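Local coordinates for Udp-n-acetylglucosamine pyrophosphorylase (Trypanosoma brucei, PDB 4BQH), which probably catalyses the formation of UDP-N-acetylglucosamine and diphosphate from UTP and N-acetylglucosamine 1-phosphate, at residues T39-N44 / G229-A234; I523-R528 / P532-R537. One frame throughout, in Å; residues are numbered along the deposited sequence.

Interaction 1: residues T39-N44 / G229-A234; sequences TAQITN and GRICAA
Gln-41 and Arg-230 mark the nearest approach of the two backbones, 7.0 Å from CA to CA, where the last turns of helix 32-44 pass the strand 230-234, which is interrupted at Cys-232. The distance is bridged almost wholly by Gln-41. Its CG stands anti to the backbone N (chi1 -179°) and the chain stays extended, so the amide arrives at the strand end-on and takes both backbone polar atoms of Ile-231. Ile-231 N donates to Gln-41 OE1 at 2.8 Å, in the carbonyl plane and on a lone pair. In return Gln-41 NE2 gives a nearly straight bond to Ile-231 O at 2.9 Å, with the acceptor lying in the amide plane. The pair of bonds fixes the amide's rotation and serves this residue much as a neighbouring strand would. Residues 230-234 form the middle strand of a small antiparallel sheet between 213-214 and 225-227, and Cys-232 ties it to Cys-215 by a disulfide. The bound allosteric inhibitor lies about 9 Å from the side chain of Ala-233. One broad face of the Gln-41 amide carries the guanidinium of Arg-230: the planes are 16° apart, and NE2 sits over the guanidinium centre, 3.6 Å from CZ of Arg-230. That stacked group makes a salt bridge through NH2 to Glu-45, just beyond the helix. Against the opposite face of the amide, Ile-231 sets CG1 3.5 Å from both OE1 and NE2 of Gln-41, while its side chain also touches Ile-23 of helix 21-29.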
loop_
_atom_site.group_PDB
_atom_site.type_symbol
_atom_site.label_atom_id
_atom_site.label_comp_id
_atom_site.label_asym_id
_atom_site.label_seq_id
_atom_site.Cartn_x
_atom_site.Cartn_y
_atom_site.Cartn_z
ATOM N N THR A 39 -5.826 -20.407 21.839
ATOM C CA THR A 39 -5.263 -21.223 20.762
ATOM C C THR A 39 -5.594 -20.653 19.371
ATOM O O THR A 39 -4.694 -20.515 18.516
ATOM C CB THR A 39 -5.722 -22.704 20.887
ATOM O OG1 THR A 39 -5.220 -23.268 22.116
ATOM C CG2 THR A 39 -5.206 -23.520 19.724
ATOM N N ALA A 40 -6.865 -20.305 19.137
ATOM C CA ALA A 40 -7.265 -19.789 17.833
ATOM C C ALA A 40 -6.508 -18.486 17.550
ATOM O O ALA A 40 -6.033 -18.279 16.442
ATOM C CB ALA A 40 -8.767 -19.541 17.762
ATOM N N GLN A 41 -6.394 -17.634 18.567
ATOM C CA GLN A 41 -5.725 -16.338 18.368
ATOM C C GLN A 41 -4.255 -16.528 18.031
ATOM O O GLN A 41 -3.781 -15.985 17.042
ATOM C CB GLN A 41 -5.878 -15.432 19.578
ATOM C CG GLN A 41 -5.205 -14.072 19.384
ATOM C CD GLN A 41 -5.132 -13.253 20.665
ATOM O OE1 GLN A 41 -5.180 -13.801 21.768
ATOM N NE2 GLN A 41 -5.007 -11.924 20.522
ATOM N N ILE A 42 -3.543 -17.298 18.838
ATOM C CA ILE A 42 -2.098 -17.464 18.629
ATOM C C ILE A 42 -1.829 -18.184 17.299
ATOM O O ILE A 42 -0.869 -17.859 16.600
ATOM C CB ILE A 42 -1.432 -18.179 19.818
ATOM C CG1 ILE A 42 -1.528 -17.319 21.084
ATOM C CG2 ILE A 42 0.021 -18.546 19.530
ATOM C CD1 ILE A 42 -1.266 -18.113 22.351
ATOM N N THR A 43 -2.713 -19.113 16.939
ATOM C CA THR A 43 -2.628 -19.853 15.663
ATOM C C THR A 43 -2.945 -19.018 14.414
ATOM O O THR A 43 -2.176 -19.019 13.442
ATOM C CB THR A 43 -3.538 -21.118 15.706
ATOM O OG1 THR A 43 -3.131 -21.945 16.804
ATOM C CG2 THR A 43 -3.422 -21.918 14.429
ATOM N N ASN A 44 -4.072 -18.312 14.440
ATOM C CA ASN A 44 -4.630 -17.652 13.266
ATOM C C ASN A 44 -4.323 -16.175 13.157
ATOM O O ASN A 44 -4.365 -15.629 12.047
ATOM C CB ASN A 44 -6.142 -17.829 13.230
ATOM C CG ASN A 44 -6.544 -19.282 13.281
ATOM O OD1 ASN A 44 -5.814 -20.154 12.794
ATOM N ND2 ASN A 44 -7.686 -19.558 13.894
ATOM N N GLY A 229 -9.056 -15.358 27.714
ATOM C CA GLY A 229 -8.981 -16.096 26.460
ATOM C C GLY A 229 -8.371 -15.306 25.302
ATOM O O GLY A 229 -8.508 -15.697 24.146
ATOM N N ARG A 230 -7.695 -14.207 25.603
ATOM C CA ARG A 230 -7.180 -13.348 24.528
ATOM C C ARG A 230 -6.031 -12.484 25.003
ATOM O O ARG A 230 -6.148 -11.796 26.021
ATOM C CB ARG A 230 -8.297 -12.466 23.965
ATOM C CG ARG A 230 -7.893 -11.693 22.713
ATOM C CD ARG A 230 -9.091 -11.095 21.991
ATOM N NE ARG A 230 -8.658 -10.436 20.748
ATOM C CZ ARG A 230 -8.419 -11.085 19.609
ATOM N NH1 ARG A 230 -8.548 -12.409 19.556
ATOM N NH2 ARG A 230 -8.036 -10.410 18.534
ATOM N N ILE A 231 -4.917 -12.525 24.271
ATOM C CA ILE A 231 -3.820 -11.615 24.565
ATOM C C ILE A 231 -4.036 -10.285 23.873
ATOM O O ILE A 231 -4.692 -10.196 22.839
ATOM C CB ILE A 231 -2.428 -12.179 24.191
ATOM C CG1 ILE A 231 -2.215 -12.202 22.688
ATOM C CG2 ILE A 231 -2.175 -13.540 24.818
ATOM C CD1 ILE A 231 -0.737 -12.227 22.325
ATOM N N CYS A 232 -3.492 -9.242 24.480
ATOM C CA CYS A 232 -3.486 -7.941 23.884
ATOM C C CYS A 232 -2.521 -8.002 22.694
ATOM O O CYS A 232 -1.368 -8.400 22.833
ATOM C CB CYS A 232 -2.992 -6.911 24.891
ATOM S SG CYS A 232 -3.334 -5.282 24.240
ATOM N N ALA A 233 -3.029 -7.653 21.521
ATOM C CA ALA A 233 -2.205 -7.592 20.299
ATOM C C ALA A 233 -2.795 -6.543 19.373
ATOM O O ALA A 233 -3.977 -6.172 19.479
ATOM C CB ALA A 233 -2.106 -8.964 19.609
ATOM N N ALA A 234 -1.956 -6.017 18.486
ATOM C CA ALA A 234 -2.363 -4.870 17.672
ATOM C C ALA A 234 -1.756 -5.026 16.297
ATOM O O ALA A 234 -0.783 -5.757 16.151
ATOM C CB ALA A 234 -1.876 -3.587 18.317
#

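Interaction 2: residues I523-R528 / P532-R537; sequences IHQLLR and PVIFIR
Gln-525 and Ile-534 reach toward each other from opposite directions, the glutamine from helix 519-528 and the isoleucine from the strand. The methyl CD1 of Ile-534 lies over the flat face of the Gln-525 amide, 3.5 Å from CD and nearly as close to OE1 and NE2. The third torsion of Gln-525 (chi3 -80°) turns the amide so that this face, and not an edge, meets the methyl. CD1 of Ile-534 also touches CB of Gln-525, at 3.7 Å, and so fits against both the root and the end of that side chain.

One face of the amide is taken by carbon, and its polar atoms are bonded to water. Gln-525 NE2 donates to one water at 2.7 Å, which also accepts from Phe-535 N at 2.9 Å. A second water donates to Gln-525 OE1 and, at 2.8 Å, to Phe-535 O. The helix is thus linked by water to both backbone polar atoms of one strand residue. Phe-535 O has a further donor in Arg-537 NH1, which comes from well above the carbonyl plane, and the arginine chain folds over the Phe-535 ring with CD toward its rim.

On the buried side Leu-526 places CD2 4.2 Å from CG1 of Ile-534; Leu-526 also packs on Ala-491 and Met-495 of helix 485-497 and on Leu-467 of helix 448-471. Ile-534 and Ile-536 pair by backbone bonds with the parallel strand 501-504, making this the helix-to-second-strand packing of a beta-alpha-beta crossover.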
loop_
_atom_site.group_PDB
_atom_site.type_symbol
_atom_site.label_atom_id
_atom_site.label_comp_id
_atom_site.label_asym_id
_atom_site.label_seq_id
_atom_site.Cartn_x
_atom_site.Cartn_y
_atom_site.Cartn_z
ATOM N N ILE A 523 -19.118 16.220 -25.513
ATOM C CA ILE A 523 -19.364 17.475 -26.195
ATOM C C ILE A 523 -20.870 17.787 -26.310
ATOM O O ILE A 523 -21.268 18.923 -26.064
ATOM C CB ILE A 523 -18.653 17.535 -27.569
ATOM C CG1 ILE A 523 -17.154 17.720 -27.333
ATOM C CG2 ILE A 523 -19.187 18.676 -28.429
ATOM C CD1 ILE A 523 -16.311 17.573 -28.581
ATOM N N HIS A 524 -21.670 16.772 -26.630
ATOM C CA HIS A 524 -23.136 16.917 -26.741
ATOM C C HIS A 524 -23.687 17.398 -25.411
ATOM O O HIS A 524 -24.459 18.352 -25.363
ATOM C CB HIS A 524 -23.751 15.587 -27.139
ATOM C CG HIS A 524 -25.230 15.652 -27.455
ATOM N ND1 HIS A 524 -26.184 15.313 -26.562
ATOM C CD2 HIS A 524 -25.895 16.019 -28.617
ATOM C CE1 HIS A 524 -27.397 15.465 -27.127
ATOM N NE2 HIS A 524 -27.217 15.909 -28.377
ATOM N N GLN A 525 -23.277 16.766 -24.315
ATOM C CA GLN A 525 -23.745 17.181 -22.971
ATOM C C GLN A 525 -23.362 18.604 -22.639
ATOM O O GLN A 525 -24.185 19.348 -22.101
ATOM C CB GLN A 525 -23.127 16.307 -21.893
ATOM C CG GLN A 525 -23.660 14.894 -21.858
ATOM C CD GLN A 525 -22.871 14.042 -20.886
ATOM O OE1 GLN A 525 -21.770 13.564 -21.205
ATOM N NE2 GLN A 525 -23.423 13.857 -19.692
ATOM N N LEU A 526 -22.105 18.961 -22.915
ATOM C CA LEU A 526 -21.575 20.277 -22.580
ATOM C C LEU A 526 -22.278 21.391 -23.341
ATOM O O LEU A 526 -22.554 22.458 -22.770
ATOM C CB LEU A 526 -20.058 20.365 -22.760
ATOM C CG LEU A 526 -19.240 19.527 -21.774
ATOM C CD1 LEU A 526 -17.781 19.563 -22.202
ATOM C CD2 LEU A 526 -19.390 20.027 -20.339
ATOM N N LEU A 527 -22.584 21.136 -24.614
ATOM C CA LEU A 527 -23.237 22.166 -25.414
ATOM C C LEU A 527 -24.755 22.217 -25.259
ATOM O O LEU A 527 -25.347 23.263 -25.532
ATOM C CB LEU A 527 -22.842 22.082 -26.901
ATOM C CG LEU A 527 -21.356 22.011 -27.267
ATOM C CD1 LEU A 527 -21.179 21.765 -28.762
ATOM C CD2 LEU A 527 -20.589 23.247 -26.834
ATOM N N ARG A 528 -25.383 21.124 -24.834
ATOM C CA ARG A 528 -26.851 21.061 -24.739
ATOM C C ARG A 528 -27.390 21.292 -23.320
ATOM O O ARG A 528 -28.337 22.056 -23.134
ATOM C CB ARG A 528 -27.384 19.726 -25.254
ATOM C CG ARG A 528 -27.037 19.371 -26.701
ATOM C CD ARG A 528 -27.328 20.510 -27.666
ATOM N NE ARG A 528 -28.761 20.853 -27.681
ATOM C CZ ARG A 528 -29.309 21.810 -28.435
ATOM N NH1 ARG A 528 -28.552 22.534 -29.264
ATOM N NH2 ARG A 528 -30.627 22.048 -28.353
ATOM N N PRO A 532 -23.454 18.760 -13.435
ATOM C CA PRO A 532 -22.336 19.215 -12.593
ATOM C C PRO A 532 -21.072 18.374 -12.798
ATOM O O PRO A 532 -19.946 18.882 -12.729
ATOM C CB PRO A 532 -22.853 18.980 -11.165
ATOM C CG PRO A 532 -24.339 18.927 -11.281
ATOM C CD PRO A 532 -24.659 18.401 -12.653
ATOM N N VAL A 533 -21.271 17.089 -13.041
ATOM C CA VAL A 533 -20.142 16.152 -13.200
ATOM C C VAL A 533 -20.435 15.238 -14.386
ATOM O O VAL A 533 -21.370 14.482 -14.337
ATOM C CB VAL A 533 -19.953 15.279 -11.940
ATOM C CG1 VAL A 533 -18.703 14.414 -12.083
ATOM C CG2 VAL A 533 -19.820 16.131 -10.681
ATOM N N ILE A 534 -19.626 15.342 -15.431
ATOM C CA ILE A 534 -19.724 14.448 -16.596
ATOM C C ILE A 534 -19.229 13.069 -16.151
ATOM O O ILE A 534 -18.113 12.953 -15.618
ATOM C CB ILE A 534 -18.873 15.012 -17.761
ATOM C CG1 ILE A 534 -19.463 16.335 -18.282
ATOM C CG2 ILE A 534 -18.718 13.977 -18.882
ATOM C CD1 ILE A 534 -20.791 16.168 -18.980
ATOM N N PHE A 535 -20.065 12.046 -16.325
ATOM C CA PHE A 535 -19.740 10.680 -15.926
ATOM C C PHE A 535 -19.316 9.867 -17.165
ATOM O O PHE A 535 -20.086 9.738 -18.102
ATOM C CB PHE A 535 -20.947 10.064 -15.204
ATOM C CG PHE A 535 -20.720 8.674 -14.673
ATOM C CD1 PHE A 535 -19.436 8.241 -14.302
ATOM C CD2 PHE A 535 -21.785 7.801 -14.516
ATOM C CE1 PHE A 535 -19.239 6.952 -13.827
ATOM C CE2 PHE A 535 -21.593 6.508 -14.026
ATOM C CZ PHE A 535 -20.312 6.082 -13.690
ATOM N N ILE A 536 -18.073 9.388 -17.190
ATOM C CA ILE A 536 -17.559 8.623 -18.350
ATOM C C ILE A 536 -17.304 7.193 -17.863
ATOM O O ILE A 536 -16.507 6.978 -16.951
ATOM C CB ILE A 536 -16.292 9.265 -18.979
ATOM C CG1 ILE A 536 -16.522 10.749 -19.330
ATOM C CG2 ILE A 536 -15.829 8.460 -20.208
ATOM C CD1 ILE A 536 -15.344 11.452 -19.958
ATOM N N ARG A 537 -18.009 6.224 -18.453
ATOM C CA ARG A 537 -17.905 4.811 -18.062
ATOM C C ARG A 537 -18.051 3.928 -19.292
ATOM O O ARG A 537 -18.523 4.405 -20.336
ATOM C CB ARG A 537 -18.892 4.406 -16.939
ATOM C CG ARG A 537 -20.371 4.333 -17.310
ATOM C CD ARG A 537 -20.909 5.722 -17.608
ATOM N NE ARG A 537 -22.367 5.755 -17.656
ATOM C CZ ARG A 537 -23.096 6.863 -17.800
ATOM N NH1 ARG A 537 -22.518 8.059 -17.918
ATOM N NH2 ARG A 537 -24.418 6.765 -17.823
HETATM O O HOH W 1 -22.673 12.443 -17.499
HETATM O O HOH W 2 -20.780 10.933 -20.506
#

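Overall arrangement
From the N terminus, the chain passes through helices 7-15 and 21-29 before helix 32-44 supplies the first half of interaction 1. Here 184 residues, including strands of the large mixed sheet, separate it from the partner segment, 229-234, so this contact closes a long loop and joins the N-terminal helices to the small three-stranded sheet. The chain then completes the mixed sheet and runs through helices 448-471 and 485-497 and strand 501-504 to interaction 2, a tight local closure tying helix 519-528 to strand 533-536, the closing strand of the beta-alpha-beta unit near the C terminus. The loops are in series, neither nested nor crossed. The centres of interactions 1 and 2 are about 53 Å apart.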